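PDB 5DIC: odorant-binding protein from Phormia regina, which binds fatty acids such as palmitate and probably carries them, as a secreted odorant-binding protein of the fly's oral disk. Local coordinates for residues K46-L59 with A95-C107. Numbering follows the deposited sequence.
Sequences KCFGTCFFEKIGTL and ADRCDTGFKIFEC. With PLM (palmitic acid), chain B.
C47 is joined to C98 where helix 46-55 crosses helix 97-107 at 72°, the axes 7.7 Å apart, and T50 faces G101 one turn further along. The C47–C98 disulfide (SG to SG 2.1 Å) staples the helices covalently; it is one of the three disulfides that define classical insect odorant-binding proteins, and C51 and C107 belong to the other two. Beside it the helices pack closely because G101 has no side chain: OG1 of T50 lies 3.3 Å from G101 CA. That hydroxyl, anti to its own carbonyl carbon (chi1 -60°), donates a hydrogen bond back to K46 O, which also accepts from T50 N on the opposite face of the carbonyl.

R97 stretches out among C47, T50, C51 and E54. It forms a bidentate salt bridge with E54, NE to OE2 at 3.0 Å and NH2 to OE1 at 2.8 Å, both nearly straight, though the carboxylate is twisted 32° from the guanidinium; T50 CG2 lies over one guanidinium face. NH2 also pairs with E23. At the other flank K46 runs extended past F102, CE 3.6 Å from CD2 of the ring, and its NZ makes a salt bridge to D99 OD1 at 3.0 Å, from the anti side and tilted out of the carboxylate plane.

Toward the ligand the F53 and F105 rings are modestly inclined but so displaced that they barely overlap, F53 CZ 3.6 Å from F105 CD1. Palmitate CF sits over the centre of one F53 face, and the chain's terminal methyl, palmitate CG, touches I104 CG2. The disulfide, with a salt bridge on either side, thus ties the helices together away from the ligand, while their apolar end helps line the pocket around the fatty-acid tail.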
loop_
_atom_site.group_PDB
_atom_site.type_symbol
_atom_site.label_atom_id
_atom_site.label_comp_id
_atom_site.label_asym_id
_atom_site.label_seq_id
_atom_site.Cartn_x
_atom_site.Cartn_y
_atom_site.Cartn_z
ATOM N N LYS A 46 -2.611 3.252 9.689
ATOM C CA LYS A 46 -1.292 2.855 9.204
ATOM C C LYS A 46 -1.127 1.345 9.227
ATOM O O LYS A 46 -0.567 0.757 8.295
ATOM C CB LYS A 46 -0.193 3.506 10.054
ATOM C CG LYS A 46 -0.141 5.024 9.944
ATOM C CD LYS A 46 1.059 5.542 10.761
ATOM C CE LYS A 46 1.228 7.032 10.775
ATOM N NZ LYS A 46 2.408 7.325 11.652
ATOM N N CYS A 47 -1.609 0.705 10.284
ATOM C CA CYS A 47 -1.536 -0.742 10.307
ATOM C C CYS A 47 -2.406 -1.389 9.241
ATOM O O CYS A 47 -1.991 -2.354 8.612
ATOM C CB CYS A 47 -1.933 -1.287 11.655
ATOM S SG CYS A 47 -0.747 -0.975 12.989
ATOM N N PHE A 48 -3.608 -0.836 9.023
ATOM C CA PHE A 48 -4.431 -1.306 7.916
ATOM C C PHE A 48 -3.665 -1.270 6.594
ATOM O O PHE A 48 -3.684 -2.237 5.839
ATOM C CB PHE A 48 -5.699 -0.444 7.781
ATOM C CG PHE A 48 -6.464 -0.774 6.527
ATOM C CD1 PHE A 48 -6.175 -0.114 5.363
ATOM C CD2 PHE A 48 -7.399 -1.788 6.493
ATOM C CE1 PHE A 48 -6.772 -0.475 4.168
ATOM C CE2 PHE A 48 -8.017 -2.148 5.328
ATOM C CZ PHE A 48 -7.704 -1.502 4.159
ATOM N N GLY A 49 -3.028 -0.148 6.308
ATOM C CA GLY A 49 -2.345 -0.014 5.028
ATOM C C GLY A 49 -1.213 -1.007 4.919
ATOM O O GLY A 49 -1.024 -1.614 3.881
ATOM N N THR A 50 -0.440 -1.153 6.004
ATOM C CA THR A 50 0.624 -2.147 6.028
ATOM C C THR A 50 0.103 -3.537 5.754
ATOM O O THR A 50 0.639 -4.275 4.921
ATOM C CB THR A 50 1.373 -2.036 7.365
ATOM O OG1 THR A 50 1.944 -0.729 7.499
ATOM C CG2 THR A 50 2.480 -3.003 7.481
ATOM N N CYS A 51 -0.963 -3.892 6.463
ATOM C CA CYS A 51 -1.629 -5.160 6.228
ATOM C C CYS A 51 -2.042 -5.332 4.771
ATOM O O CYS A 51 -1.861 -6.395 4.188
ATOM C CB CYS A 51 -2.845 -5.285 7.148
ATOM S SG CYS A 51 -3.861 -6.735 6.942
ATOM N N PHE A 52 -2.614 -4.276 4.183
ATOM C CA PHE A 52 -3.100 -4.383 2.826
ATOM C C PHE A 52 -1.944 -4.744 1.906
ATOM O O PHE A 52 -2.070 -5.623 1.049
ATOM C CB PHE A 52 -3.801 -3.092 2.436
ATOM C CG PHE A 52 -4.419 -3.147 1.078
ATOM C CD1 PHE A 52 -5.702 -3.648 0.913
ATOM C CD2 PHE A 52 -3.725 -2.730 -0.031
ATOM C CE1 PHE A 52 -6.269 -3.731 -0.337
ATOM C CE2 PHE A 52 -4.286 -2.820 -1.301
ATOM C CZ PHE A 52 -5.555 -3.331 -1.428
ATOM N N PHE A 53 -0.843 -4.017 2.028
ATOM C CA PHE A 53 0.316 -4.298 1.193
ATOM C C PHE A 53 0.945 -5.640 1.431
ATOM O O PHE A 53 1.487 -6.243 0.496
ATOM C CB PHE A 53 1.299 -3.114 1.271
ATOM C CG PHE A 53 0.720 -1.871 0.619
ATOM C CD1 PHE A 53 0.373 -1.871 -0.725
ATOM C CD2 PHE A 53 0.461 -0.746 1.365
ATOM C CE1 PHE A 53 -0.226 -0.769 -1.299
ATOM C CE2 PHE A 53 -0.123 0.375 0.810
ATOM C CZ PHE A 53 -0.477 0.354 -0.529
ATOM N N GLU A 54 0.831 -6.134 2.653
ATOM C CA GLU A 54 1.212 -7.517 2.937
ATOM C C GLU A 54 0.288 -8.517 2.221
ATOM O O GLU A 54 0.750 -9.465 1.580
ATOM C CB GLU A 54 1.223 -7.779 4.443
ATOM C CG GLU A 54 2.312 -7.050 5.197
ATOM C CD GLU A 54 2.160 -7.060 6.706
ATOM O OE1 GLU A 54 1.071 -7.425 7.215
ATOM O OE2 GLU A 54 3.138 -6.674 7.397
ATOM N N LYS A 55 -1.032 -8.300 2.333
ATOM C CA LYS A 55 -1.963 -9.270 1.781
ATOM C C LYS A 55 -1.914 -9.333 0.249
ATOM O O LYS A 55 -2.223 -10.375 -0.321
ATOM C CB LYS A 55 -3.387 -8.947 2.217
ATOM C CG LYS A 55 -3.683 -9.033 3.686
ATOM C CD LYS A 55 -3.466 -10.392 4.298
ATOM C CE LYS A 55 -3.779 -10.310 5.781
ATOM N NZ LYS A 55 -3.448 -11.541 6.519
ATOM N N ILE A 56 -1.561 -8.226 -0.407
ATOM C CA ILE A 56 -1.430 -8.271 -1.863
ATOM C C ILE A 56 -0.036 -8.725 -2.298
ATOM O O ILE A 56 0.216 -8.779 -3.500
ATOM C CB ILE A 56 -1.838 -6.954 -2.544
ATOM C CG1 ILE A 56 -0.862 -5.815 -2.261
ATOM C CG2 ILE A 56 -3.244 -6.561 -2.140
ATOM C CD1 ILE A 56 -1.059 -4.613 -3.159
ATOM N N GLY A 57 0.835 -9.093 -1.351
ATOM C CA GLY A 57 2.095 -9.698 -1.693
ATOM C C GLY A 57 3.211 -8.717 -1.984
ATOM O O GLY A 57 4.282 -9.140 -2.452
ATOM N N THR A 58 3.036 -7.428 -1.681
ATOM C CA THR A 58 4.036 -6.430 -1.990
ATOM C C THR A 58 4.992 -6.085 -0.845
ATOM O O THR A 58 5.998 -5.406 -1.071
ATOM C CB THR A 58 3.392 -5.121 -2.522
ATOM O OG1 THR A 58 2.518 -4.535 -1.541
ATOM C CG2 THR A 58 2.690 -5.363 -3.865
ATOM N N LEU A 59 4.676 -6.521 0.362
ATOM C CA LEU A 59 5.447 -6.180 1.541
ATOM C C LEU A 59 5.477 -7.363 2.478
ATOM O O LEU A 59 4.457 -8.009 2.694
ATOM C CB LEU A 59 4.801 -4.987 2.254
ATOM C CG LEU A 59 5.542 -4.386 3.447
ATOM C CD1 LEU A 59 6.809 -3.694 3.011
ATOM C CD2 LEU A 59 4.650 -3.428 4.231
ATOM N N ALA A 95 9.037 3.842 12.503
ATOM C CA ALA A 95 9.180 3.656 13.960
ATOM C C ALA A 95 8.826 2.238 14.436
ATOM O O ALA A 95 9.236 1.819 15.508
ATOM C CB ALA A 95 8.322 4.679 14.686
ATOM N N ASP A 96 8.028 1.526 13.636
ATOM C CA ASP A 96 7.493 0.199 13.940
ATOM C C ASP A 96 6.956 -0.380 12.623
ATOM O O ASP A 96 6.974 0.310 11.595
ATOM C CB ASP A 96 6.467 0.244 15.093
ATOM C CG ASP A 96 5.295 1.164 14.833
ATOM O OD1 ASP A 96 4.914 1.369 13.661
ATOM O OD2 ASP A 96 4.691 1.636 15.839
ATOM N N ARG A 97 6.426 -1.604 12.663
ATOM C CA ARG A 97 5.909 -2.258 11.454
ATOM C C ARG A 97 4.952 -1.340 10.685
ATOM O O ARG A 97 5.037 -1.186 9.446
ATOM C CB ARG A 97 5.184 -3.550 11.824
ATOM C CG ARG A 97 4.255 -4.079 10.737
ATOM C CD ARG A 97 3.599 -5.397 11.102
ATOM N NE ARG A 97 2.524 -5.758 10.183
ATOM C CZ ARG A 97 1.231 -5.561 10.424
ATOM N NH1 ARG A 97 0.792 -5.016 11.543
ATOM N NH2 ARG A 97 0.373 -5.928 9.500
ATOM N N CYS A 98 3.995 -0.769 11.400
ATOM C CA CYS A 98 2.934 -0.013 10.723
ATOM C C CYS A 98 3.411 1.326 10.193
ATOM O O CYS A 98 3.003 1.774 9.110
ATOM C CB CYS A 98 1.732 0.119 11.635
ATOM S SG CYS A 98 1.068 -1.467 12.127
ATOM N N ASP A 99 4.262 1.984 10.951
ATOM C CA ASP A 99 4.831 3.246 10.476
ATOM C C ASP A 99 5.773 3.028 9.289
ATOM O O ASP A 99 5.829 3.839 8.376
ATOM C CB ASP A 99 5.494 3.973 11.641
ATOM C CG ASP A 99 5.903 5.381 11.303
ATOM O OD1 ASP A 99 5.051 6.190 10.886
ATOM O OD2 ASP A 99 7.107 5.652 11.429
ATOM N N THR A 100 6.519 1.929 9.291
ATOM C CA THR A 100 7.333 1.560 8.123
ATOM C C THR A 100 6.501 1.362 6.858
ATOM O O THR A 100 6.800 1.935 5.816
ATOM C CB THR A 100 8.164 0.300 8.430
ATOM O OG1 THR A 100 9.130 0.656 9.424
ATOM C CG2 THR A 100 8.849 -0.275 7.178
ATOM N N GLY A 101 5.416 0.609 6.979
ATOM C CA GLY A 101 4.560 0.418 5.812
ATOM C C GLY A 101 3.990 1.735 5.322
ATOM O O GLY A 101 3.985 2.002 4.118
ATOM N N PHE A 102 3.532 2.573 6.258
ATOM C CA PHE A 102 3.021 3.885 5.886
ATOM C C PHE A 102 4.078 4.737 5.175
ATOM O O PHE A 102 3.781 5.336 4.128
ATOM C CB PHE A 102 2.542 4.595 7.148
ATOM C CG PHE A 102 2.124 6.014 6.917
ATOM C CD1 PHE A 102 1.097 6.303 6.040
ATOM C CD2 PHE A 102 2.766 7.046 7.561
ATOM C CE1 PHE A 102 0.699 7.600 5.813
ATOM C CE2 PHE A 102 2.382 8.345 7.340
ATOM C CZ PHE A 102 1.336 8.626 6.467
ATOM N N LYS A 103 5.298 4.777 5.708
ATOM C CA LYS A 103 6.341 5.600 5.106
ATOM C C LYS A 103 6.749 5.093 3.729
ATOM O O LYS A 103 7.040 5.899 2.840
ATOM C CB LYS A 103 7.533 5.723 6.046
ATOM C CG LYS A 103 7.256 6.664 7.209
ATOM C CD LYS A 103 8.476 6.817 8.095
ATOM C CE LYS A 103 8.403 8.043 9.003
ATOM N NZ LYS A 103 9.733 8.738 9.146
ATOM N N ILE A 104 6.795 3.778 3.546
ATOM C CA ILE A 104 7.087 3.249 2.204
ATOM C C ILE A 104 5.988 3.648 1.221
ATOM O O ILE A 104 6.262 4.117 0.112
ATOM C CB ILE A 104 7.280 1.730 2.247
ATOM C CG1 ILE A 104 8.496 1.351 3.087
ATOM C CG2 ILE A 104 7.443 1.175 0.836
ATOM C CD1 ILE A 104 8.582 -0.112 3.433
ATOM N N PHE A 105 4.747 3.477 1.642
ATOM C CA PHE A 105 3.612 3.898 0.813
ATOM C C PHE A 105 3.703 5.379 0.436
ATOM O O PHE A 105 3.491 5.756 -0.716
ATOM C CB PHE A 105 2.309 3.590 1.557
ATOM C CG PHE A 105 1.093 4.255 0.987
ATOM C CD1 PHE A 105 0.504 3.788 -0.182
ATOM C CD2 PHE A 105 0.511 5.349 1.633
ATOM C CE1 PHE A 105 -0.627 4.404 -0.701
ATOM C CE2 PHE A 105 -0.628 5.950 1.133
ATOM C CZ PHE A 105 -1.185 5.482 -0.041
ATOM N N GLU A 106 4.014 6.229 1.414
ATOM C CA GLU A 106 4.125 7.660 1.131
ATOM C C GLU A 106 5.207 7.967 0.111
ATOM O O GLU A 106 5.031 8.826 -0.756
ATOM C CB GLU A 106 4.401 8.467 2.415
ATOM C CG GLU A 106 3.242 8.545 3.431
ATOM C CD GLU A 106 2.800 9.974 3.759
ATOM O OE1 GLU A 106 2.020 10.541 2.963
ATOM O OE2 GLU A 106 3.188 10.531 4.819
ATOM N N CYS A 107 6.294 7.209 0.177
ATOM C CA CYS A 107 7.379 7.377 -0.778
ATOM C C CYS A 107 6.914 6.987 -2.189
ATOM O O CYS A 107 7.194 7.711 -3.152
ATOM C CB CYS A 107 8.599 6.593 -0.354
ATOM S SG CYS A 107 10.055 6.758 -1.420
HETATM C C1 PLM B . -4.627 -7.075 -5.553
HETATM O O1 PLM B . -3.507 -7.022 -6.127
HETATM O O2 PLM B . -4.917 -7.984 -4.755
HETATM C C2 PLM B . -5.678 -6.010 -5.743
HETATM C C3 PLM B . -5.174 -4.806 -6.526
HETATM C C4 PLM B . -4.228 -3.960 -5.699
HETATM C C5 PLM B . -4.057 -2.615 -6.381
HETATM C C6 PLM B . -2.891 -1.851 -5.798
HETATM C C7 PLM B . -1.584 -2.416 -6.307
HETATM C C8 PLM B . -0.515 -1.456 -5.854
HETATM C C9 PLM B . 0.779 -2.230 -5.776
HETATM C CA PLM B . 2.025 -1.366 -5.655
HETATM C CB PLM B . 2.750 -1.445 -4.328
HETATM C CC PLM B . 3.635 -0.226 -4.087
HETATM C CD PLM B . 3.428 0.340 -2.683
HETATM C CE PLM B . 3.886 -0.610 -1.560
HETATM C CF PLM B . 3.781 0.067 -0.182
HETATM C CG PLM B . 4.282 -0.765 0.989
#